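Local structure of TadZ (4LDA) at residues 16-21 with 106-111; 39-44 with 73-78. The protein probably takes part in pilus assembly as a longer chain with likely ATP-binding and ATP-hydrolysing activity, of which this piece is the CheY-like N-terminal domain. All coordinates share one frame; numbering follows the deposited sequence.

Contact 1 (16-21 with 106-111); sequences LDWLQN and YGARAS. With SO4 (sulfate ion), chain J.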
loop_
_atom_site.group_PDB
_atom_site.type_symbol
_atom_site.label_atom_id
_atom_site.label_comp_id
_atom_site.label_asym_id
_atom_site.label_seq_id
_atom_site.Cartn_x
_atom_site.Cartn_y
_atom_site.Cartn_z
ATOM N N LEU A 16 -8.882 4.326 -5.505
ATOM C CA LEU A 16 -9.445 3.076 -5.020
ATOM C C LEU A 16 -9.996 2.243 -6.185
ATOM O O LEU A 16 -9.745 1.036 -6.224
ATOM C CB LEU A 16 -10.528 3.334 -3.980
ATOM C CG LEU A 16 -11.065 2.082 -3.280
ATOM C CD1 LEU A 16 -9.988 1.416 -2.402
ATOM C CD2 LEU A 16 -12.322 2.393 -2.508
ATOM N N ASP A 17 -10.702 2.882 -7.137
ATOM C CA ASP A 17 -11.243 2.216 -8.320
ATOM C C ASP A 17 -10.120 1.640 -9.176
ATOM O O ASP A 17 -10.227 0.497 -9.603
ATOM C CB ASP A 17 -12.108 3.176 -9.153
ATOM C CG ASP A 17 -13.414 3.566 -8.494
ATOM O OD1 ASP A 17 -13.963 2.742 -7.727
ATOM O OD2 ASP A 17 -13.924 4.671 -8.791
ATOM N N TRP A 18 -9.037 2.421 -9.394
ATOM C CA TRP A 18 -7.849 2.044 -10.161
ATOM C C TRP A 18 -7.169 0.811 -9.534
ATOM O O TRP A 18 -6.839 -0.143 -10.245
ATOM C CB TRP A 18 -6.875 3.233 -10.245
ATOM C CG TRP A 18 -5.472 2.901 -10.706
ATOM C CD1 TRP A 18 -5.075 2.550 -11.964
ATOM C CD2 TRP A 18 -4.271 3.029 -9.928
ATOM N NE1 TRP A 18 -3.713 2.392 -11.997
ATOM C CE2 TRP A 18 -3.193 2.680 -10.762
ATOM C CE3 TRP A 18 -4.009 3.344 -8.584
ATOM C CZ2 TRP A 18 -1.860 2.686 -10.308
ATOM C CZ3 TRP A 18 -2.694 3.324 -8.131
ATOM C CH2 TRP A 18 -1.635 3.024 -8.992
ATOM N N LEU A 19 -7.036 0.801 -8.206
ATOM C CA LEU A 19 -6.473 -0.333 -7.486
ATOM C C LEU A 19 -7.363 -1.570 -7.601
ATOM O O LEU A 19 -6.851 -2.632 -7.954
ATOM C CB LEU A 19 -6.248 -0.002 -6.000
ATOM C CG LEU A 19 -5.130 0.974 -5.640
ATOM C CD1 LEU A 19 -5.169 1.285 -4.168
ATOM C CD2 LEU A 19 -3.758 0.438 -6.035
ATOM N N GLN A 20 -8.683 -1.435 -7.323
ATOM C CA GLN A 20 -9.660 -2.528 -7.348
ATOM C C GLN A 20 -9.770 -3.182 -8.717
ATOM O O GLN A 20 -9.821 -4.411 -8.793
ATOM C CB GLN A 20 -11.049 -2.041 -6.909
ATOM C CG GLN A 20 -11.155 -1.883 -5.402
ATOM C CD GLN A 20 -12.428 -1.257 -4.875
ATOM O OE1 GLN A 20 -13.132 -0.521 -5.567
ATOM N NE2 GLN A 20 -12.660 -1.405 -3.578
ATOM N N ASN A 21 -9.819 -2.372 -9.783
ATOM C CA ASN A 21 -9.960 -2.848 -11.156
ATOM C C ASN A 21 -8.701 -3.522 -11.646
ATOM O O ASN A 21 -8.801 -4.570 -12.275
ATOM C CB ASN A 21 -10.332 -1.693 -12.102
ATOM C CG ASN A 21 -11.742 -1.153 -11.915
ATOM O OD1 ASN A 21 -12.645 -1.822 -11.380
ATOM N ND2 ASN A 21 -11.981 0.058 -12.386
ATOM N N TYR A 106 -0.344 6.830 -9.545
ATOM C CA TYR A 106 -1.752 6.663 -9.856
ATOM C C TYR A 106 -1.977 6.788 -11.358
ATOM O O TYR A 106 -1.518 7.746 -11.970
ATOM C CB TYR A 106 -2.580 7.694 -9.089
ATOM C CG TYR A 106 -3.993 7.837 -9.582
ATOM C CD1 TYR A 106 -4.882 6.770 -9.520
ATOM C CD2 TYR A 106 -4.466 9.056 -10.047
ATOM C CE1 TYR A 106 -6.189 6.893 -9.985
ATOM C CE2 TYR A 106 -5.770 9.198 -10.503
ATOM C CZ TYR A 106 -6.636 8.118 -10.448
ATOM O OH TYR A 106 -7.927 8.242 -10.886
ATOM N N GLY A 107 -2.632 5.799 -11.938
ATOM C CA GLY A 107 -2.894 5.771 -13.369
ATOM C C GLY A 107 -1.917 4.914 -14.140
ATOM O O GLY A 107 -1.922 4.919 -15.376
ATOM N N ALA A 108 -1.051 4.195 -13.428
ATOM C CA ALA A 108 -0.095 3.287 -14.068
ATOM C C ALA A 108 -0.844 2.088 -14.663
ATOM O O ALA A 108 -1.914 1.744 -14.173
ATOM C CB ALA A 108 0.947 2.832 -13.063
ATOM N N ARG A 109 -0.305 1.455 -15.715
ATOM C CA ARG A 109 -0.929 0.284 -16.349
ATOM C C ARG A 109 -1.266 -0.788 -15.308
ATOM O O ARG A 109 -0.494 -0.977 -14.360
ATOM C CB ARG A 109 0.006 -0.310 -17.427
ATOM C CG ARG A 109 0.184 0.597 -18.614
ATOM C CD ARG A 109 1.153 0.028 -19.620
ATOM N NE ARG A 109 1.344 0.954 -20.737
ATOM C CZ ARG A 109 2.143 0.729 -21.774
ATOM N NH1 ARG A 109 2.839 -0.399 -21.852
ATOM N NH2 ARG A 109 2.251 1.629 -22.743
ATOM N N ALA A 110 -2.399 -1.496 -15.486
ATOM C CA ALA A 110 -2.814 -2.564 -14.581
ATOM C C ALA A 110 -1.745 -3.667 -14.453
ATOM O O ALA A 110 -1.563 -4.196 -13.362
ATOM C CB ALA A 110 -4.122 -3.173 -15.064
ATOM N N SER A 111 -1.010 -3.966 -15.550
ATOM C CA SER A 111 0.039 -4.991 -15.606
ATOM C C SER A 111 1.213 -4.641 -14.666
ATOM O O SER A 111 1.896 -5.549 -14.190
ATOM C CB SER A 111 0.538 -5.184 -17.038
ATOM O OG SER A 111 1.048 -3.983 -17.586
HETATM S S SO4 J . -2.345 -3.250 -19.246
HETATM O O1 SO4 J . -2.978 -2.815 -20.493
HETATM O O2 SO4 J . -2.759 -2.343 -18.170
HETATM O O3 SO4 J . -2.760 -4.617 -18.899
HETATM O O4 SO4 J . -0.891 -3.208 -19.435
#
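Trp18 of helix 13-22 lays its indole against the loop at 106-108, and nearly every touch here passes through that ring. The polar part is a single bond: Trp18 NE1 donates to Ala108 O at 2.9 Å, with an N-H...O angle of 170°. The acceptor lies almost in the indole plane, and the donor meets a lone pair of O in the carbonyl plane. This nearly straight bond, together with the Tyr106 and Gly107 contacts over the indole face, restrains the rotation of the Trp18 ring.

The aromatic part is an offset edge-to-face pair, the Tyr106 ring presenting its edge to the indole face with the planes at 89°. Tyr106 CD1 comes within 3.7 Å of Trp18 CE3, and the neighbouring CE1 reaches Trp18 CB. With CG anti to the backbone N in both (chi1 166°), the Trp18 indole swings out over the loop and the Tyr106 ring turns back alongside Trp18 CB, the two side chains running antiparallel. On the same indole face the backbone adds two CH-pi contacts: Tyr106 CA sits 3.9 Å from the centroid of the six-membered ring of Trp18, while Gly107 CA covers the five-membered ring. Gly107 N lies 3.4 Å from Trp18 CE2. Apolar contact continues from Trp18 CZ2 to Ala108 CB, and Ile83 and Leu113 also touch the indole.

A sulfate ion, probably a crystallisation component, sits at the start of helix 110-121 and does not touch Trp18. Ser111 OG donates to its O4 at 2.8 Å, and Ala110 N gives a weak bond to its O2. The whole joins the first helix of a CheY-like receiver fold to the loop that leads from its last strand, 102-104, into its last helix, 110-121.

Contact 2 (39-44 with 73-78); sequences ELLALL and SARPML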
loop_
_atom_site.group_PDB
_atom_site.type_symbol
_atom_site.label_atom_id
_atom_site.label_comp_id
_atom_site.label_asym_id
_atom_site.label_seq_id
_atom_site.Cartn_x
_atom_site.Cartn_y
_atom_site.Cartn_z
ATOM N N GLU A 39 -6.709 1.177 14.444
ATOM C CA GLU A 39 -7.824 0.769 13.566
ATOM C C GLU A 39 -7.299 0.046 12.334
ATOM O O GLU A 39 -7.827 -1.003 11.951
ATOM C CB GLU A 39 -8.678 1.982 13.135
ATOM C CG GLU A 39 -9.480 2.618 14.258
ATOM C CD GLU A 39 -10.226 3.904 13.944
ATOM O OE1 GLU A 39 -9.902 4.558 12.926
ATOM O OE2 GLU A 39 -11.098 4.292 14.757
ATOM N N LEU A 40 -6.240 0.602 11.734
ATOM C CA LEU A 40 -5.581 0.078 10.543
ATOM C C LEU A 40 -4.936 -1.285 10.817
ATOM O O LEU A 40 -5.031 -2.167 9.981
ATOM C CB LEU A 40 -4.537 1.091 10.108
ATOM C CG LEU A 40 -4.125 1.072 8.672
ATOM C CD1 LEU A 40 -5.314 1.299 7.765
ATOM C CD2 LEU A 40 -3.121 2.152 8.430
ATOM N N LEU A 41 -4.329 -1.474 12.004
ATOM C CA LEU A 41 -3.726 -2.757 12.377
ATOM C C LEU A 41 -4.809 -3.824 12.556
ATOM O O LEU A 41 -4.598 -4.958 12.135
ATOM C CB LEU A 41 -2.863 -2.646 13.645
ATOM C CG LEU A 41 -1.563 -1.838 13.525
ATOM C CD1 LEU A 41 -0.936 -1.648 14.856
ATOM C CD2 LEU A 41 -0.559 -2.469 12.548
ATOM N N ALA A 42 -5.985 -3.443 13.126
ATOM C CA ALA A 42 -7.159 -4.316 13.298
ATOM C C ALA A 42 -7.701 -4.780 11.949
ATOM O O ALA A 42 -8.030 -5.957 11.801
ATOM C CB ALA A 42 -8.249 -3.591 14.057
ATOM N N LEU A 43 -7.769 -3.858 10.965
ATOM C CA LEU A 43 -8.252 -4.125 9.612
ATOM C C LEU A 43 -7.272 -5.022 8.812
ATOM O O LEU A 43 -7.718 -5.847 8.022
ATOM C CB LEU A 43 -8.461 -2.803 8.878
ATOM C CG LEU A 43 -9.522 -2.809 7.813
ATOM C CD1 LEU A 43 -10.911 -2.659 8.433
ATOM C CD2 LEU A 43 -9.281 -1.701 6.818
ATOM N N LEU A 44 -5.955 -4.874 9.038
ATOM C CA LEU A 44 -4.939 -5.711 8.410
ATOM C C LEU A 44 -5.029 -7.130 8.931
ATOM O O LEU A 44 -4.867 -8.063 8.150
ATOM C CB LEU A 44 -3.521 -5.152 8.645
ATOM C CG LEU A 44 -3.146 -3.899 7.874
ATOM C CD1 LEU A 44 -1.957 -3.217 8.493
ATOM C CD2 LEU A 44 -2.921 -4.183 6.399
ATOM N N SER A 73 6.804 -0.757 12.050
ATOM C CA SER A 73 7.281 -1.144 13.381
ATOM C C SER A 73 6.451 -2.300 13.944
ATOM O O SER A 73 7.014 -3.287 14.427
ATOM C CB SER A 73 7.236 0.037 14.354
ATOM O OG SER A 73 8.144 1.068 14.003
ATOM N N ALA A 74 5.114 -2.177 13.859
ATOM C CA ALA A 74 4.163 -3.150 14.385
ATOM C C ALA A 74 4.109 -4.432 13.536
ATOM O O ALA A 74 4.016 -5.523 14.095
ATOM C CB ALA A 74 2.782 -2.524 14.463
ATOM N N ARG A 75 4.120 -4.303 12.203
ATOM C CA ARG A 75 4.061 -5.430 11.265
ATOM C C ARG A 75 5.274 -5.359 10.325
ATOM O O ARG A 75 5.216 -4.719 9.270
ATOM C CB ARG A 75 2.721 -5.442 10.484
ATOM C CG ARG A 75 1.583 -6.260 11.121
ATOM C CD ARG A 75 1.110 -5.690 12.432
ATOM N NE ARG A 75 -0.029 -6.394 13.023
ATOM C CZ ARG A 75 -0.432 -6.192 14.272
ATOM N NH1 ARG A 75 0.223 -5.349 15.061
ATOM N NH2 ARG A 75 -1.475 -6.849 14.753
ATOM N N PRO A 76 6.402 -5.985 10.711
ATOM C CA PRO A 76 7.622 -5.867 9.887
ATOM C C PRO A 76 7.534 -6.607 8.549
ATOM O O PRO A 76 8.243 -6.240 7.604
ATOM C CB PRO A 76 8.715 -6.487 10.771
ATOM C CG PRO A 76 8.120 -6.550 12.149
ATOM C CD PRO A 76 6.662 -6.751 11.944
HETATM N N MSE A 77 6.668 -7.633 8.467
HETATM C CA MSE A 77 6.493 -8.454 7.266
HETATM C C MSE A 77 5.514 -7.820 6.258
HETATM O O MSE A 77 5.396 -8.318 5.133
HETATM C CB MSE A 77 6.010 -9.865 7.653
HETATM C CG MSE A 77 7.052 -10.682 8.454
HETATM SE SE MSE A 77 8.823 -10.935 7.567
HETATM C CE MSE A 77 9.826 -9.304 8.146
ATOM N N LEU A 78 4.820 -6.734 6.658
ATOM C CA LEU A 78 3.864 -6.020 5.817
ATOM C C LEU A 78 4.586 -5.270 4.696
ATOM O O LEU A 78 5.586 -4.585 4.954
ATOM C CB LEU A 78 3.030 -5.031 6.674
ATOM C CG LEU A 78 1.986 -4.155 5.945
ATOM C CD1 LEU A 78 0.789 -4.968 5.502
ATOM C CD2 LEU A 78 1.536 -3.010 6.818
#
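A mainly apolar, partly buried contact joins Leu41 and Leu44 on helix 37-47 to Ala74, Arg75 and Leu78, where helix 61-74 ends and the chain turns towards strand 79-83. No hydrogen bond crosses it. Leu41 and Leu44, one helical turn apart, have CG anti to the carbonyl carbon (chi1 -69° and -73°), which carries both isobutyl groups out towards the other segment.

Leu41 meets two residues with its two methyls. Ala74 CB faces both methyls at nearly equal distance, 3.8 Å from Leu41 CD1 and 3.9 Å from Leu41 CD2. Leu41 CD2 also touches Arg75 CD at 3.6 Å. The Arg75 chain bends at chi2 (66°) and then runs across Leu41 at a slant, so that one face of its guanidinium is laid over the leucine: Leu41 CB stands 4.3 Å above the guanidinium plane, over its centre. The charged end remains paired, since Arg75 NH2 forms a salt bridge to Asp45 OD2, one residue beyond 39-44 on the same helix. Arg75 thus grips helix 37-47 both by its aliphatic part and by its charge.

In the receiver fold, helices 37-47 and 61-74 are neighbours on one side of the parallel sheet, each part of a beta-alpha-beta crossover; Leu71 of the second helix touches both Leu41 and Leu44. Arg75 is the first residue to leave helical geometry, and a type I turn from Arg75 to Leu78 follows, closed by a weak bond from Leu78 N to Arg75 O at 3.3 Å. The turn brings Leu78 against Leu44, where the two side chains cross at about a right angle. Their methyls meet in two pairs, Leu44 CD1 with Leu78 CD2 and Leu44 CD2 with Leu78 CD1, each 3.9 Å apart. Val7 and Leu52 of the sheet also touch Leu44.

Overall arrangement
Contacts 1 and 2 lie on opposite sides of the chain's centre, about 23 Å between their centres and about 10 Å between nearest atoms, so neither touches the other. Between them stands the five-stranded parallel sheet, which they share through strand 4-9: Leu16 and Leu19 of 16-21 rest on Ala8, Leu40 and Leu43 of 39-44 on Leu9 and Val7 respectively. Along the chain, contact 2 is nested inside the long loop closed by contact 1. The sulfate belongs to contact 1 alone. Contact 1 lies on the sheet face that carries helices 13-22 and 110-121, contact 2 on the face that carries helices 37-47 and 61-74.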